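PDB 4AN8: CRISPR-associated protein CasA/Cse1 from Thermus thermophilus, which serves as a subunit of the Cascade ribonucleoprotein complex, which probably acts in CRISPR adaptive immunity against viruses and plasmids. Local coordinates for residues 52-57 and 344-349. Sequence-based numbering, arbitrary orientation.
Sequences EEAVLH and RVLGQV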
loop_
_atom_site.group_PDB
_atom_site.type_symbol
_atom_site.label_atom_id
_atom_site.label_comp_id
_atom_site.label_asym_id
_atom_site.label_seq_id
_atom_site.Cartn_x
_atom_site.Cartn_y
_atom_site.Cartn_z
ATOM N N GLU A 52 -3.170 -2.413 8.356
ATOM C CA GLU A 52 -4.289 -1.854 9.106
ATOM C C GLU A 52 -4.674 -0.488 8.582
ATOM O O GLU A 52 -5.842 -0.213 8.333
ATOM C CB GLU A 52 -3.955 -1.741 10.598
ATOM C CG GLU A 52 -4.465 -2.881 11.426
ATOM C CD GLU A 52 -4.191 -2.721 12.937
ATOM O OE1 GLU A 52 -3.871 -1.600 13.407
ATOM O OE2 GLU A 52 -4.297 -3.724 13.664
ATOM N N GLU A 53 -3.685 0.376 8.413
ATOM C CA GLU A 53 -3.946 1.710 7.898
ATOM C C GLU A 53 -4.630 1.632 6.527
ATOM O O GLU A 53 -5.585 2.368 6.262
ATOM C CB GLU A 53 -2.640 2.494 7.796
ATOM C CG GLU A 53 -2.776 3.935 7.317
ATOM C CD GLU A 53 -1.420 4.667 7.342
ATOM O OE1 GLU A 53 -0.447 4.079 7.846
ATOM O OE2 GLU A 53 -1.308 5.811 6.846
ATOM N N ALA A 54 -4.121 0.765 5.651
ATOM C CA ALA A 54 -4.642 0.676 4.284
ATOM C C ALA A 54 -6.118 0.293 4.286
ATOM O O ALA A 54 -6.939 0.985 3.687
ATOM C CB ALA A 54 -3.855 -0.319 3.463
ATOM N N VAL A 55 -6.441 -0.787 4.997
ATOM C CA VAL A 55 -7.812 -1.303 4.986
ATOM C C VAL A 55 -8.792 -0.430 5.744
ATOM O O VAL A 55 -9.944 -0.335 5.342
ATOM C CB VAL A 55 -7.939 -2.755 5.489
ATOM C CG1 VAL A 55 -7.183 -3.677 4.612
ATOM C CG2 VAL A 55 -7.507 -2.887 6.960
ATOM N N LEU A 56 -8.349 0.240 6.803
ATOM C CA LEU A 56 -9.245 1.141 7.521
ATOM C C LEU A 56 -9.699 2.296 6.611
ATOM O O LEU A 56 -10.897 2.615 6.565
ATOM C CB LEU A 56 -8.622 1.640 8.825
ATOM C CG LEU A 56 -8.362 0.578 9.908
ATOM C CD1 LEU A 56 -7.447 1.095 11.044
ATOM C CD2 LEU A 56 -9.650 0.057 10.460
ATOM N N HIS A 57 -8.773 2.876 5.846
ATOM C CA HIS A 57 -9.149 3.881 4.849
ATOM C C HIS A 57 -10.067 3.312 3.781
ATOM O O HIS A 57 -11.004 3.992 3.369
ATOM C CB HIS A 57 -7.933 4.476 4.139
ATOM C CG HIS A 57 -7.151 5.417 4.981
ATOM N ND1 HIS A 57 -6.067 5.015 5.732
ATOM C CD2 HIS A 57 -7.308 6.741 5.225
ATOM C CE1 HIS A 57 -5.583 6.054 6.391
ATOM N NE2 HIS A 57 -6.311 7.113 6.091
ATOM N N ARG A 344 1.524 8.490 0.987
ATOM C CA ARG A 344 1.931 7.270 1.675
ATOM C C ARG A 344 1.829 6.061 0.756
ATOM O O ARG A 344 0.856 5.922 0.012
ATOM C CB ARG A 344 1.102 7.057 2.923
ATOM C CG ARG A 344 1.228 8.186 3.881
ATOM C CD ARG A 344 0.680 7.789 5.201
ATOM N NE ARG A 344 1.185 8.667 6.246
ATOM C CZ ARG A 344 1.294 8.299 7.514
ATOM N NH1 ARG A 344 0.935 7.069 7.875
ATOM N NH2 ARG A 344 1.763 9.154 8.414
ATOM N N VAL A 345 2.838 5.206 0.776
ATOM C CA VAL A 345 2.744 3.937 0.074
ATOM C C VAL A 345 2.674 2.827 1.113
ATOM O O VAL A 345 3.508 2.763 2.016
ATOM C CB VAL A 345 3.918 3.696 -0.876
ATOM C CG1 VAL A 345 3.724 2.351 -1.602
ATOM C CG2 VAL A 345 4.031 4.856 -1.892
ATOM N N LEU A 346 1.652 1.986 1.000
ATOM C CA LEU A 346 1.406 0.890 1.940
ATOM C C LEU A 346 1.283 -0.438 1.197
ATOM O O LEU A 346 0.664 -0.504 0.139
ATOM C CB LEU A 346 0.106 1.141 2.715
ATOM C CG LEU A 346 -0.091 2.526 3.312
ATOM C CD1 LEU A 346 -1.517 2.697 3.863
ATOM C CD2 LEU A 346 0.964 2.816 4.372
ATOM N N GLY A 347 1.851 -1.498 1.751
ATOM C CA GLY A 347 1.750 -2.813 1.136
ATOM C C GLY A 347 2.668 -3.871 1.755
ATOM O O GLY A 347 3.366 -3.602 2.727
ATOM N N GLN A 348 2.653 -5.076 1.183
ATOM C CA GLN A 348 3.466 -6.181 1.670
ATOM C C GLN A 348 4.551 -6.443 0.665
ATOM O O GLN A 348 4.323 -6.300 -0.527
ATOM C CB GLN A 348 2.660 -7.493 1.746
ATOM C CG GLN A 348 1.309 -7.368 2.239
ATOM C CD GLN A 348 0.655 -8.704 2.504
ATOM O OE1 GLN A 348 0.581 -9.140 3.646
ATOM N NE2 GLN A 348 0.116 -9.331 1.457
ATOM N N VAL A 349 5.710 -6.871 1.142
ATOM C CA VAL A 349 6.687 -7.467 0.246
ATOM C C VAL A 349 6.410 -8.957 0.287
ATOM O O VAL A 349 6.415 -9.569 1.363
ATOM C CB VAL A 349 8.127 -7.232 0.712
ATOM C CG1 VAL A 349 9.107 -7.742 -0.360
ATOM C CG2 VAL A 349 8.339 -5.763 1.001
#
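Glu53 and Arg344 form a salt bridge, with Glu53 buried and Arg344 partly exposed, where helix 50-67 packs on the central strand, 342-351, of a three-stranded antiparallel sheet, a helix-on-sheet contact inside the Cse1 fold. OE2 of Glu53 lies 2.8 Å from NH1 of Arg344, but the N-H...O angle of 130° marks the hydrogen-bond component as weak. Consistent with that bend, the carboxylate and guanidinium planes are turned 60° apart, which excludes a coplanar two-pronged pair, and OE2 approaches the guanidinium obliquely. The second oxygen, OE1, makes a salt bridge to Arg360 NH1 on the adjoining strand 354-364, so the carboxylate is shared by two arginines, which would probably favour its charged form. Glu53 reaches them because CG is anti to the backbone N (chi1 -178°) and the chain continues fully extended.

At its other end, the same residue serves as a backbone acceptor: Glu53 O takes His57 N and, 2.7 Å away, His57 ND1 from opposite faces of its carbonyl plane. This second bond to O lies nearly in the imidazole plane and helps fix the ring's rotation.

Next to the ion pair, Leu346 supplies the apolar part of the interface. It crosses the Glu53 side chain at about a right angle, with CD1 3.9 Å from Glu53 CG. Ala54 and Leu346 are the backbone positions that come nearest, their CA atoms 6.5 Å apart, and the small alanine side chain also touches Leu191 of the neighbouring strand 191-195. Across the interface, Ala54 CB meets Leu346 CD1 at 3.8 Å.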